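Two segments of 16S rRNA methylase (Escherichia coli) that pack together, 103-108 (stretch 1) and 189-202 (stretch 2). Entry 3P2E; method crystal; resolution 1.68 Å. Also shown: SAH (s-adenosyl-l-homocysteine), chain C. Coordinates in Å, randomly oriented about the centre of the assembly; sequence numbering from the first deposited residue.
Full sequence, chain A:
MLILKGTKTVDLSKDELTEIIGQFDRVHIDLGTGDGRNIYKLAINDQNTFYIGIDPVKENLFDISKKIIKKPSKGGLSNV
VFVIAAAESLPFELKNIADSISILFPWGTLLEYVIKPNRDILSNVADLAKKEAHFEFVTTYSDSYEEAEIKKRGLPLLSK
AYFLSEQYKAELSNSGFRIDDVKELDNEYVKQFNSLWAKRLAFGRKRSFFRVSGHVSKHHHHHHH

Stretch 1 103-108: ILFPWG
Stretch 2 189-202: YVKQFNSLWAKRLA

The contact is built on Phe-105, which gives up far more surface to its partner than any other residue, with Trp-197 and Phe-193 next; together the two stretches bury 371 Å². Stretch 1 leaves a strand at Leu-104 (phi/psi -112/129) and turns sharply at Phe-105, whose backbone sits at 44/51. Stretch 2 enters in a helix that includes Tyr-189 and Val-190, and a type I turn spans Val-190 to Phe-193, with Phe-193 N donating to Val-190 O at 3.1 Å; a second helix then starts at Leu-196. The closest CA atoms across the stretches are those of Phe-105 and Ala-198, 7.3 Å apart.

Phe-105 points its CA-to-CB bond toward stretch 2 and takes chi1 -44° (m), chi2 -70°. The side chain of Phe-105 touches residues of both helices: Phe-105 CZ lies 3.8 Å from Val-190 CG1, Phe-105 CE2 lies 4.2 Å from Ala-198 CB, and Phe-105 CB lies 4.0 Å from Leu-201 CD1. Ala-198 directs its CA-to-CB bond sideways, yet its CB still reaches the ring. Phe-193 (chi1 -67°, chi2 -84°) offers its face to the edge of Phe-105, with ring centroids 5.1 Å apart and planes at 81°; the closest atoms are Phe-105 CZ and Phe-193 CE2, at 3.8 Å. Leu-104 (m, t) adds CD1 at 4.1 Å from Phe-193 CE1.

Trp-197, in the first turn of the second helix, uses chi1 170° (t) and chi2 -123° to bring its indole back to the strand's exit. Its NE1 donates to Phe-105 O at 2.9 Å, with an N-H...O angle of 155°. This is the one hydrogen bond across the stretches, and it satisfies a carbonyl in the loop within a largely apolar contact. The six-membered ring of Trp-197 turns its edge to the face of the Trp-107 five-membered ring, centroids 5.0 Å apart and planes at 67°, with Trp-107 CD1 3.7 Å from Trp-197 CZ2. Trp-107 is exposed, its chi1 of -146° between wells.

Ser-195 (chi1 84°, p) caps the second helix: its OG accepts from Ala-198 N at 2.9 Å and also donates to SAH O at 2.8 Å. From the other stretch, Leu-104 O accepts from SAH N at 2.8 Å, so the amino acid end of the ligand is bound by both segments, as suits a methylase. The SAH sulfur SD lies over one face of Trp-197. The pattern to read here is a central Phe-105 with its edge against the Phe-193 face and its backbone carbonyl bonded by the Trp-197 indole, while Ser-195 OG serves both the helix cap and the ligand.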

# COMPACT_ATOMS: atom_id res chain seq x y z
N ILE A 103 -1.21 -2.83 2.44
CA ILE A 103 -0.50 -3.83 1.64
C ILE A 103 -1.66 -4.65 1.09
O ILE A 103 -2.32 -5.39 1.83
CB ILE A 103 0.44 -4.72 2.50
CG1 ILE A 103 1.56 -3.86 3.10
CG2 ILE A 103 1.07 -5.81 1.62
CD1 ILE A 103 2.57 -4.65 3.94
N LEU A 104 -1.91 -4.51 -0.21
CA LEU A 104 -3.03 -5.20 -0.84
C LEU A 104 -2.64 -6.28 -1.83
O LEU A 104 -1.84 -6.05 -2.73
CB LEU A 104 -3.91 -4.17 -1.57
CG LEU A 104 -4.26 -2.91 -0.79
CD1 LEU A 104 -4.92 -1.91 -1.72
CD2 LEU A 104 -5.16 -3.26 0.38
N PHE A 105 -3.22 -7.47 -1.64
CA PHE A 105 -2.98 -8.61 -2.52
C PHE A 105 -1.50 -8.77 -2.86
O PHE A 105 -1.13 -8.89 -4.03
CB PHE A 105 -3.80 -8.43 -3.80
CG PHE A 105 -5.20 -7.96 -3.55
CD1 PHE A 105 -6.14 -8.81 -2.96
CD2 PHE A 105 -5.57 -6.66 -3.86
CE1 PHE A 105 -7.43 -8.35 -2.67
CE2 PHE A 105 -6.86 -6.19 -3.58
CZ PHE A 105 -7.79 -7.05 -2.98
N PRO A 106 -0.63 -8.78 -1.83
CA PRO A 106 0.80 -8.93 -2.09
C PRO A 106 1.14 -10.29 -2.70
O PRO A 106 0.37 -11.25 -2.61
CB PRO A 106 1.42 -8.75 -0.71
CG PRO A 106 0.38 -9.35 0.20
CD PRO A 106 -0.91 -8.79 -0.38
N TRP A 107 2.31 -10.35 -3.33
CA TRP A 107 2.79 -11.57 -3.96
C TRP A 107 4.30 -11.58 -3.79
O TRP A 107 4.90 -10.56 -3.44
CB TRP A 107 2.42 -11.58 -5.44
CG TRP A 107 2.11 -12.93 -6.00
CD1 TRP A 107 1.11 -13.78 -5.61
CD2 TRP A 107 2.78 -13.58 -7.09
NE1 TRP A 107 1.11 -14.91 -6.39
CE2 TRP A 107 2.12 -14.81 -7.30
CE3 TRP A 107 3.87 -13.24 -7.90
CZ2 TRP A 107 2.52 -15.71 -8.31
CZ3 TRP A 107 4.26 -14.13 -8.90
CH2 TRP A 107 3.59 -15.35 -9.09
N GLY A 108 4.93 -12.73 -4.01
CA GLY A 108 6.37 -12.78 -3.86
C GLY A 108 6.85 -12.60 -2.44
O GLY A 108 6.19 -13.02 -1.48
N TYR A 189 -16.23 -8.44 -3.11
CA TYR A 189 -15.56 -7.32 -2.46
C TYR A 189 -14.33 -6.84 -3.24
O TYR A 189 -14.05 -5.64 -3.30
CB TYR A 189 -15.11 -7.72 -1.05
CG TYR A 189 -14.36 -6.61 -0.38
CD1 TYR A 189 -15.03 -5.51 0.15
CD2 TYR A 189 -12.96 -6.60 -0.36
CE1 TYR A 189 -14.34 -4.43 0.67
CE2 TYR A 189 -12.26 -5.52 0.16
CZ TYR A 189 -12.96 -4.44 0.67
OH TYR A 189 -12.28 -3.35 1.16
N VAL A 190 -13.60 -7.78 -3.82
CA VAL A 190 -12.40 -7.45 -4.57
C VAL A 190 -12.69 -6.83 -5.93
O VAL A 190 -11.83 -6.16 -6.51
CB VAL A 190 -11.52 -8.72 -4.74
CG1 VAL A 190 -10.24 -8.39 -5.49
CG2 VAL A 190 -11.20 -9.30 -3.36
N LYS A 191 -13.91 -7.01 -6.42
CA LYS A 191 -14.29 -6.46 -7.72
C LYS A 191 -14.26 -4.94 -7.75
O LYS A 191 -14.33 -4.34 -8.83
CB LYS A 191 -15.69 -6.96 -8.12
CG LYS A 191 -15.73 -8.45 -8.41
CD LYS A 191 -17.09 -8.87 -8.95
CE LYS A 191 -17.11 -10.36 -9.27
NZ LYS A 191 -18.42 -10.80 -9.83
N GLN A 192 -14.14 -4.31 -6.59
CA GLN A 192 -14.11 -2.86 -6.51
C GLN A 192 -12.74 -2.27 -6.81
O GLN A 192 -12.61 -1.07 -7.06
CB GLN A 192 -14.56 -2.39 -5.12
CG GLN A 192 -13.53 -2.57 -4.03
CD GLN A 192 -14.10 -2.30 -2.66
OE1 GLN A 192 -14.96 -3.03 -2.18
NE2 GLN A 192 -13.62 -1.23 -2.02
N PHE A 193 -11.70 -3.11 -6.79
CA PHE A 193 -10.35 -2.64 -7.06
C PHE A 193 -10.09 -2.60 -8.57
O PHE A 193 -10.61 -3.44 -9.31
CB PHE A 193 -9.33 -3.55 -6.36
CG PHE A 193 -9.39 -3.46 -4.86
CD1 PHE A 193 -8.71 -2.45 -4.19
CD2 PHE A 193 -10.17 -4.35 -4.13
CE1 PHE A 193 -8.81 -2.33 -2.80
CE2 PHE A 193 -10.28 -4.23 -2.74
CZ PHE A 193 -9.60 -3.22 -2.08
N ASN A 194 -9.30 -1.64 -9.01
CA ASN A 194 -9.02 -1.46 -10.43
C ASN A 194 -7.75 -2.07 -11.01
O ASN A 194 -7.61 -2.12 -12.24
CB ASN A 194 -9.05 0.03 -10.78
CG ASN A 194 -10.46 0.61 -10.79
OD1 ASN A 194 -10.65 1.80 -11.03
ND2 ASN A 194 -11.45 -0.24 -10.52
N SER A 195 -6.81 -2.52 -10.18
CA SER A 195 -5.59 -3.09 -10.75
C SER A 195 -5.95 -4.34 -11.56
O SER A 195 -6.92 -5.03 -11.25
CB SER A 195 -4.56 -3.44 -9.66
OG SER A 195 -4.80 -4.70 -9.07
N LEU A 196 -5.17 -4.62 -12.60
CA LEU A 196 -5.43 -5.77 -13.44
C LEU A 196 -5.33 -7.05 -12.61
O LEU A 196 -6.09 -7.99 -12.81
CB LEU A 196 -4.43 -5.82 -14.60
CG LEU A 196 -4.20 -4.50 -15.35
CD1 LEU A 196 -3.25 -4.74 -16.52
CD2 LEU A 196 -5.52 -3.94 -15.85
N TRP A 197 -4.39 -7.06 -11.67
CA TRP A 197 -4.17 -8.19 -10.78
C TRP A 197 -5.40 -8.43 -9.90
O TRP A 197 -5.87 -9.56 -9.76
CB TRP A 197 -2.93 -7.91 -9.92
CG TRP A 197 -2.65 -8.84 -8.76
CD1 TRP A 197 -2.52 -8.47 -7.45
CD2 TRP A 197 -2.33 -10.24 -8.82
NE1 TRP A 197 -2.13 -9.55 -6.69
CE2 TRP A 197 -2.01 -10.65 -7.50
CE3 TRP A 197 -2.28 -11.18 -9.85
CZ2 TRP A 197 -1.64 -11.96 -7.20
CZ3 TRP A 197 -1.92 -12.49 -9.55
CH2 TRP A 197 -1.60 -12.87 -8.23
N ALA A 198 -5.93 -7.36 -9.30
CA ALA A 198 -7.10 -7.51 -8.44
C ALA A 198 -8.30 -8.01 -9.23
O ALA A 198 -9.07 -8.83 -8.74
CB ALA A 198 -7.43 -6.17 -7.77
N LYS A 199 -8.45 -7.52 -10.46
CA LYS A 199 -9.57 -7.95 -11.30
C LYS A 199 -9.44 -9.44 -11.61
O LYS A 199 -10.43 -10.17 -11.58
CB LYS A 199 -9.59 -7.13 -12.60
CG LYS A 199 -10.02 -5.68 -12.42
CD LYS A 199 -11.49 -5.58 -12.05
CE LYS A 199 -11.92 -4.13 -11.83
NZ LYS A 199 -11.59 -3.27 -12.99
N ARG A 200 -8.22 -9.89 -11.90
CA ARG A 200 -8.00 -11.30 -12.17
C ARG A 200 -8.39 -12.14 -10.96
O ARG A 200 -9.06 -13.16 -11.09
CB ARG A 200 -6.54 -11.57 -12.52
CG ARG A 200 -6.19 -11.32 -13.98
CD ARG A 200 -4.69 -11.42 -14.21
NE ARG A 200 -4.12 -12.65 -13.65
CZ ARG A 200 -2.82 -12.82 -13.43
NH1 ARG A 200 -1.96 -11.84 -13.71
NH2 ARG A 200 -2.36 -13.96 -12.93
N LEU A 201 -7.97 -11.69 -9.77
CA LEU A 201 -8.29 -12.43 -8.56
C LEU A 201 -9.79 -12.44 -8.27
O LEU A 201 -10.34 -13.44 -7.81
CB LEU A 201 -7.55 -11.84 -7.36
CG LEU A 201 -6.02 -11.91 -7.35
CD1 LEU A 201 -5.48 -11.11 -6.17
CD2 LEU A 201 -5.56 -13.37 -7.26
N ALA A 202 -10.44 -11.32 -8.54
CA ALA A 202 -11.88 -11.20 -8.31
C ALA A 202 -12.72 -11.97 -9.31
O ALA A 202 -13.72 -12.58 -8.95
CB ALA A 202 -12.29 -9.73 -8.33
N SAH C . -1.09 -4.08 -4.59
CA SAH C . -1.04 -4.59 -5.86
CB SAH C . -0.22 -5.88 -5.88
CG SAH C . 0.32 -6.36 -7.19
SD SAH C . 1.27 -7.85 -7.19
C SAH C . -2.52 -4.73 -6.42
O SAH C . -2.44 -4.62 -7.57
OXT SAH C . -3.46 -4.91 -5.79
C5' SAH C . 2.50 -7.85 -5.88
C4' SAH C . 3.35 -6.49 -6.00
O4' SAH C . 4.17 -6.55 -4.83
C3' SAH C . 4.26 -6.40 -7.21
O3' SAH C . 3.99 -5.18 -7.97
C2' SAH C . 5.71 -6.49 -6.60
O2' SAH C . 6.71 -5.77 -7.28
C1' SAH C . 5.49 -6.01 -5.16
N9 SAH C . 6.51 -6.53 -4.16
C8 SAH C . 6.94 -7.86 -4.02
N7 SAH C . 7.88 -7.99 -3.11
C5 SAH C . 8.05 -6.64 -2.65
C6 SAH C . 8.97 -6.19 -1.64
N6 SAH C . 9.80 -7.04 -0.99
N1 SAH C . 8.91 -4.83 -1.39
C2 SAH C . 8.04 -3.97 -2.07
N3 SAH C . 7.16 -4.41 -3.05
C4 SAH C . 7.24 -5.77 -3.27